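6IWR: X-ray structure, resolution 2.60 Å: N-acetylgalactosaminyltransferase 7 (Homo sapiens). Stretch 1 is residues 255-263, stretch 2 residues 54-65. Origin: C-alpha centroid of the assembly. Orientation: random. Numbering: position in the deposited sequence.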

# COMPACT_ATOMS: atom_id res chain seq x y z
N VAL A 255 -1.42 27.30 29.11
CA VAL A 255 -0.74 28.58 29.25
C VAL A 255 -0.25 28.87 30.67
O VAL A 255 0.49 29.85 30.88
CB VAL A 255 -1.66 29.70 28.75
CG1 VAL A 255 -0.96 31.04 28.82
CG2 VAL A 255 -2.08 29.40 27.33
N ALA A 256 -0.61 28.08 31.66
CA ALA A 256 -0.08 28.33 32.99
C ALA A 256 1.43 28.23 33.02
O ALA A 256 2.10 29.16 33.50
CB ALA A 256 -0.74 27.39 34.01
N PRO A 257 2.05 27.16 32.52
CA PRO A 257 3.52 27.08 32.65
C PRO A 257 4.24 28.24 31.97
O PRO A 257 5.20 28.78 32.54
CB PRO A 257 3.87 25.72 32.03
CG PRO A 257 2.57 25.12 31.57
CD PRO A 257 1.43 25.94 32.00
N ILE A 258 3.78 28.68 30.79
CA ILE A 258 4.41 29.81 30.11
C ILE A 258 4.26 31.09 30.93
O ILE A 258 5.12 31.98 30.87
CB ILE A 258 3.82 30.00 28.70
CG1 ILE A 258 3.78 28.66 27.96
CG2 ILE A 258 4.62 31.04 27.93
CD1 ILE A 258 3.02 28.72 26.69
N SER A 259 3.19 31.20 31.70
CA SER A 259 2.98 32.38 32.52
C SER A 259 3.92 32.42 33.73
O SER A 259 4.29 33.50 34.18
CB SER A 259 1.52 32.46 32.95
OG SER A 259 0.65 32.30 31.83
N LYS A 260 4.29 31.26 34.31
CA LYS A 260 5.35 31.31 35.33
C LYS A 260 6.66 31.72 34.70
O LYS A 260 7.43 32.50 35.28
CB LYS A 260 5.54 29.97 36.09
CG LYS A 260 5.38 30.10 37.65
CD LYS A 260 6.37 29.37 38.67
CE LYS A 260 6.20 29.91 40.21
NZ LYS A 260 5.22 29.35 41.32
N ASP A 261 6.90 31.30 33.46
CA ASP A 261 8.25 31.26 32.89
C ASP A 261 8.14 31.36 31.38
O ASP A 261 7.74 30.40 30.72
CB ASP A 261 8.94 29.97 33.32
CG ASP A 261 10.33 29.81 32.73
OD1 ASP A 261 10.71 30.51 31.76
OD2 ASP A 261 11.06 28.95 33.25
N ARG A 262 8.55 32.51 30.82
CA ARG A 262 8.36 32.79 29.40
C ARG A 262 9.20 31.92 28.47
O ARG A 262 8.93 31.92 27.26
CB ARG A 262 8.68 34.25 29.12
CG ARG A 262 10.03 34.67 29.64
CD ARG A 262 10.23 36.14 29.43
NE ARG A 262 9.94 36.43 28.04
CZ ARG A 262 10.85 36.44 27.08
NH1 ARG A 262 10.50 36.68 25.81
NH2 ARG A 262 12.13 36.24 27.40
N THR A 263 10.22 31.22 28.98
CA THR A 263 11.04 30.33 28.17
C THR A 263 10.52 28.90 28.17
O THR A 263 11.21 28.00 27.68
CB THR A 263 12.51 30.32 28.64
OG1 THR A 263 12.58 29.79 29.97
CG2 THR A 263 13.13 31.70 28.59
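Stretch 2 (54-65) TFKPQTFTYHDP

Stretch 2 has no regular helix or strand; it lies as an irregular strap along the end of a helix that enters stretch 1 from earlier in the chain and runs to Lys260. It runs against the direction of stretch 1: Phe55 and Lys56 lie by Arg262, Gln58 by the residues around Asp261, and Tyr62 by Ser259 and Ala256. The CA atoms come nearest at Lys260 and Tyr62, 4.7 Å apart.

Tyr62 is the center of the contact. With near-extended backbone angles (-149/141) and chi1 t, its CA-to-CB bond points toward the helix, and the ring offers a face to Ser259, whose CB stands 3.8 Å from the ring centroid in a CH-pi contact. Ala256 CB adds an apolar contact, 4.0 Å from Tyr62 CE2. Both helix side chains are small, which lets the broad ring lie close. The backbone places Ser259 CB over the ring face, and the m rotamer turns OG away from the ring to donate to Val255 O at 2.6 Å.

Beyond the helix, Arg262 reaches the strap through p, t and m torsions. Its NH2 gives Lys56 O a short but weak hydrogen bond (2.6 Å, angle 127°), the oxygen lying near the guanidinium plane. The CA-to-CB bond of Asp261 points away from stretch 2; its t rotamer brings OD1 to Thr263, 2.9 Å from Thr263 N and 2.7 Å from Thr263 OG1, both hydrogen bonds that brace the turn.

The CA-to-CB bond of Lys260 points away overall, yet CB already touches stretch 2; with chi1 (-123°) and chi2 (-137°) between wells, the chain carries NZ to a long salt bridge with Asp64 OD2 at 3.8 Å. A water joins the backbones, donating to Lys260 O (2.6 Å) and Phe60 O (3.0 Å) while accepting from Tyr62 N (3.2 Å).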

# COMPACT_ATOMS: atom_id res chain seq x y z
N THR A 54 21.37 36.92 26.01
CA THR A 54 20.44 36.33 26.96
C THR A 54 19.02 36.63 26.54
O THR A 54 18.75 37.66 25.92
CB THR A 54 20.67 36.89 28.37
OG1 THR A 54 21.29 38.17 28.26
CG2 THR A 54 21.52 35.94 29.19
N PHE A 55 18.09 35.75 26.92
CA PHE A 55 16.69 36.05 26.67
C PHE A 55 16.18 37.04 27.71
O PHE A 55 16.70 37.12 28.82
CB PHE A 55 15.85 34.78 26.67
CG PHE A 55 16.29 33.80 25.65
CD1 PHE A 55 16.30 34.14 24.32
CD2 PHE A 55 16.74 32.56 26.02
CE1 PHE A 55 16.75 33.24 23.36
CE2 PHE A 55 17.17 31.65 25.08
CZ PHE A 55 17.17 32.00 23.74
N LYS A 56 15.17 37.82 27.32
CA LYS A 56 14.66 38.87 28.19
C LYS A 56 14.09 38.23 29.46
O LYS A 56 13.55 37.13 29.41
CB LYS A 56 13.61 39.70 27.44
CG LYS A 56 14.16 40.53 26.28
CD LYS A 56 13.09 41.31 25.57
CE LYS A 56 13.65 42.15 24.44
NZ LYS A 56 12.61 42.95 23.66
N PRO A 57 14.22 38.87 30.61
CA PRO A 57 13.87 38.20 31.87
C PRO A 57 12.36 38.15 32.10
O PRO A 57 11.60 38.92 31.52
CB PRO A 57 14.55 39.07 32.93
CG PRO A 57 14.48 40.45 32.30
CD PRO A 57 14.84 40.19 30.86
N GLN A 58 11.95 37.24 32.97
CA GLN A 58 10.55 37.18 33.37
C GLN A 58 10.17 38.42 34.18
O GLN A 58 10.81 38.75 35.19
CB GLN A 58 10.25 35.93 34.19
CG GLN A 58 8.81 35.79 34.65
CD GLN A 58 7.91 35.24 33.57
OE1 GLN A 58 6.73 35.61 33.46
NE2 GLN A 58 8.45 34.34 32.77
N THR A 59 9.14 39.11 33.72
CA THR A 59 8.60 40.28 34.40
C THR A 59 7.23 40.03 35.00
O THR A 59 6.90 40.60 36.04
CB THR A 59 8.53 41.44 33.40
OG1 THR A 59 7.31 41.35 32.65
CG2 THR A 59 9.67 41.35 32.44
N PHE A 60 6.46 39.17 34.35
CA PHE A 60 5.18 38.67 34.84
C PHE A 60 5.40 37.80 36.08
O PHE A 60 6.24 36.89 36.08
CB PHE A 60 4.58 37.83 33.70
CG PHE A 60 3.10 37.87 33.59
CD1 PHE A 60 2.46 38.93 32.95
CD2 PHE A 60 2.34 36.83 34.10
CE1 PHE A 60 1.06 38.97 32.83
CE2 PHE A 60 0.96 36.86 33.98
CZ PHE A 60 0.31 37.94 33.34
N THR A 61 4.64 38.05 37.15
CA THR A 61 4.64 37.13 38.29
C THR A 61 3.46 36.17 38.17
O THR A 61 2.32 36.63 38.04
CB THR A 61 4.57 37.86 39.63
OG1 THR A 61 5.42 39.02 39.61
CG2 THR A 61 4.95 36.93 40.78
N TYR A 62 3.71 34.86 38.23
CA TYR A 62 2.63 33.88 38.15
C TYR A 62 2.98 32.64 38.97
O TYR A 62 4.12 32.19 38.97
CB TYR A 62 2.30 33.52 36.69
CG TYR A 62 1.04 32.71 36.52
CD1 TYR A 62 -0.20 33.33 36.35
CD2 TYR A 62 1.07 31.32 36.51
CE1 TYR A 62 -1.37 32.58 36.20
CE2 TYR A 62 -0.10 30.56 36.35
CZ TYR A 62 -1.32 31.19 36.20
OH TYR A 62 -2.48 30.45 36.06
N HIS A 63 1.99 32.09 39.66
CA HIS A 63 2.18 30.98 40.58
C HIS A 63 1.56 29.70 40.02
O HIS A 63 0.44 29.72 39.50
CB HIS A 63 1.54 31.27 41.94
CG HIS A 63 1.90 32.61 42.49
ND1 HIS A 63 2.94 32.79 43.38
CD2 HIS A 63 1.37 33.84 42.27
CE1 HIS A 63 3.03 34.07 43.69
NE2 HIS A 63 2.09 34.73 43.03
N ASP A 64 2.27 28.60 40.17
CA ASP A 64 1.77 27.33 39.67
C ASP A 64 0.42 27.02 40.29
O ASP A 64 0.10 27.49 41.38
CB ASP A 64 2.75 26.21 39.99
CG ASP A 64 4.02 26.33 39.20
OD1 ASP A 64 3.92 26.84 38.05
OD2 ASP A 64 5.09 25.96 39.71
N PRO A 65 -0.41 26.23 39.61
CA PRO A 65 -1.72 25.88 40.16
C PRO A 65 -1.58 24.90 41.31
O PRO A 65 -0.50 24.42 41.64
CB PRO A 65 -2.46 25.27 38.97
CG PRO A 65 -1.39 24.73 38.10
CD PRO A 65 -0.24 25.70 38.24
O HOH W 1 6.57 34.10 37.09